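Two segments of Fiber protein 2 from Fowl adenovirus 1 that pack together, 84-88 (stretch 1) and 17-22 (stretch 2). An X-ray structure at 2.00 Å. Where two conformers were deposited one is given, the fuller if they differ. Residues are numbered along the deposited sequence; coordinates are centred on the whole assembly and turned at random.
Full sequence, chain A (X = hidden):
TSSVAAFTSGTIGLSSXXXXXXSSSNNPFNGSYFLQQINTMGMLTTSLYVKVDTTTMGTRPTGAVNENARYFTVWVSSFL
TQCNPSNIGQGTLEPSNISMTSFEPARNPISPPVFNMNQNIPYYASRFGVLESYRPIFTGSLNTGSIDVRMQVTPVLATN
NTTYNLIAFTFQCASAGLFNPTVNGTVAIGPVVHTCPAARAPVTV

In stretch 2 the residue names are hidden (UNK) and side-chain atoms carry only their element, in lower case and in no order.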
# COMPACT_ATOMS: atom_id res chain seq x y z
N ASN A 84 3.87 -6.26 -25.03
CA ASN A 84 3.05 -7.08 -24.15
C ASN A 84 3.74 -8.43 -23.87
O ASN A 84 3.23 -9.47 -24.22
CB ASN A 84 1.69 -7.31 -24.81
CG ASN A 84 0.64 -7.82 -23.85
OD1 ASN A 84 0.91 -8.02 -22.64
ND2 ASN A 84 -0.58 -7.99 -24.35
N PRO A 85 4.91 -8.39 -23.21
CA PRO A 85 5.76 -9.58 -23.01
C PRO A 85 5.07 -10.79 -22.36
O PRO A 85 5.47 -11.92 -22.62
CB PRO A 85 6.87 -9.07 -22.09
CG PRO A 85 6.84 -7.60 -22.18
CD PRO A 85 5.50 -7.18 -22.61
N SER A 86 4.04 -10.52 -21.54
CA SER A 86 3.34 -11.53 -20.73
C SER A 86 1.97 -11.88 -21.28
O SER A 86 1.31 -12.74 -20.74
CB SER A 86 3.19 -11.03 -19.26
OG SER A 86 4.45 -11.09 -18.59
N ASN A 87 1.54 -11.19 -22.33
CA ASN A 87 0.35 -11.56 -23.09
C ASN A 87 -0.88 -11.27 -22.27
O ASN A 87 -1.80 -12.09 -22.21
CB ASN A 87 0.44 -13.04 -23.55
CG ASN A 87 -0.69 -13.46 -24.50
OD1 ASN A 87 -1.23 -12.65 -25.28
ND2 ASN A 87 -1.08 -14.74 -24.41
N ILE A 88 -0.91 -10.09 -21.67
CA ILE A 88 -2.14 -9.58 -21.09
C ILE A 88 -3.16 -9.51 -22.22
O ILE A 88 -2.88 -8.94 -23.25
CB ILE A 88 -1.98 -8.18 -20.41
CG1 ILE A 88 -0.85 -8.21 -19.36
CG2 ILE A 88 -3.25 -7.74 -19.72
CD1 ILE A 88 -0.95 -9.37 -18.36
N UNK A 17 -4.77 -20.41 -18.26
CA UNK A 17 -3.35 -20.05 -18.22
C UNK A 17 -2.80 -19.41 -19.52
O UNK A 17 -1.83 -19.92 -20.10
c UNK A 17 -4.98 -21.87 -18.38
c UNK A 17 -2.68 -21.37 -17.88
c UNK A 17 -3.61 -22.41 -18.43
N UNK A 18 -3.38 -18.28 -19.91
CA UNK A 18 -2.95 -17.53 -21.11
C UNK A 18 -1.78 -16.56 -20.88
O UNK A 18 -1.26 -16.00 -21.83
c UNK A 18 -4.12 -16.75 -21.70
c UNK A 18 -5.23 -17.71 -22.12
o UNK A 18 -4.62 -15.85 -20.70
N UNK A 19 -1.34 -16.38 -19.62
CA UNK A 19 -0.24 -15.49 -19.31
C UNK A 19 1.10 -16.14 -19.57
O UNK A 19 1.26 -17.33 -19.30
N UNK A 20 2.04 -15.37 -20.10
CA UNK A 20 3.40 -15.83 -20.37
C UNK A 20 4.34 -15.24 -19.35
O UNK A 20 4.76 -14.08 -19.48
o UNK A 20 2.59 -17.16 -22.79
c UNK A 20 3.88 -15.42 -21.78
c UNK A 20 3.06 -16.03 -22.89
n UNK A 20 2.90 -15.28 -23.98
N UNK A 21 4.68 -16.02 -18.32
CA UNK A 21 5.53 -15.54 -17.25
C UNK A 21 6.88 -16.20 -17.38
O UNK A 21 7.01 -17.23 -18.04
c UNK A 21 2.48 -16.10 -15.02
c UNK A 21 0.72 -14.57 -15.65
c UNK A 21 3.39 -15.40 -15.81
c UNK A 21 2.95 -14.28 -16.48
c UNK A 21 4.85 -15.85 -15.89
c UNK A 21 1.15 -15.69 -14.94
c UNK A 21 1.62 -13.88 -16.43
N UNK A 22 7.90 -15.63 -16.76
CA UNK A 22 9.23 -16.18 -16.90
C UNK A 22 9.94 -16.29 -15.56
O UNK A 22 9.88 -15.36 -14.75
c UNK A 22 11.41 -16.00 -18.14
c UNK A 22 10.08 -15.33 -17.87
c UNK A 22 9.32 -15.06 -19.15
O HOH W 1 -4.05 -13.56 -21.80
O HOH W 2 6.85 -12.32 -19.76

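Position 17 opens stretch 2 with three side-chain carbons that close a ring onto the backbone nitrogen, a pattern unique to proline. Pro 17 lies beyond the reach of stretch 1.

At position 18 the side chain has three atoms, a carbon carrying one oxygen and one carbon. A beta-branched hydroxyl of this kind identifies Thr 18. Its side chain comes no nearer to stretch 1 than the 4.5 Å between Thr 18 CB and Asn 87 ND2, but water 1 spans the gap, 2.6 Å from Thr 18 OG1 and donating to Asn 87 O at 2.7 Å. The backbone of Thr 18 is engaged more directly: Asn 87 ND2 donates a weak hydrogen bond to Thr 18 O, 2.9 Å long but bent to 128°.

Position 19 has no side-chain atoms and is therefore Gly 19. Its CA lies 3.5 Å from Ser 86 O in a CA-H...O contact. An ideal CB here would point away from stretch 1 and come within 2.5 Å of a ring carbon of position 21, so the bare backbone leaves room for that ring.

Position 20 carries two carbons, the second bearing one oxygen and one nitrogen: a short carboxamide, hence Asn 20. Its CB points toward stretch 1, and ND2 approaches Asn 87 CB at 3.4 Å. The stronger tie is in the main chain, where Asn 20 N donates to Ser 86 O at 2.8 Å with a nearly linear angle of 177°.

One carbon followed by a six-carbon ring, with no heteroatom, makes position 21 Phe 21. Although its CB points away from stretch 1, the end of the side chain comes nearer, and Ser 86 OG sits at the ring edge, 4.1 Å from Phe 21 CD1.

Position 22 has three carbons, one carrying the other two, and is Val 22; it makes no contact with stretch 1.

The contact thus rests mainly on backbone groups. A type I turn from Asn 84 to Asn 87, closed by Asn 87 N donating to Asn 84 O at 3.1 Å, presents Ser 86 to the start of the strand at 19-22. Asn 84 OD1 reinforces this fold by accepting from Ile 88 N at 2.9 Å. Beside the straight Asn 20 N to Ser 86 O bond, Ser 86 CA makes a CA-H...O contact of 3.2 Å with Asn 20 O. Water 2 donates to Asn 20 O at 2.7 Å and, weakly, to Pro 85 O at 3.2 Å, adding a solvent bridge to an interface that buries 258 Å² in total.

Stretch 2, residues 17-22: PTGNFV
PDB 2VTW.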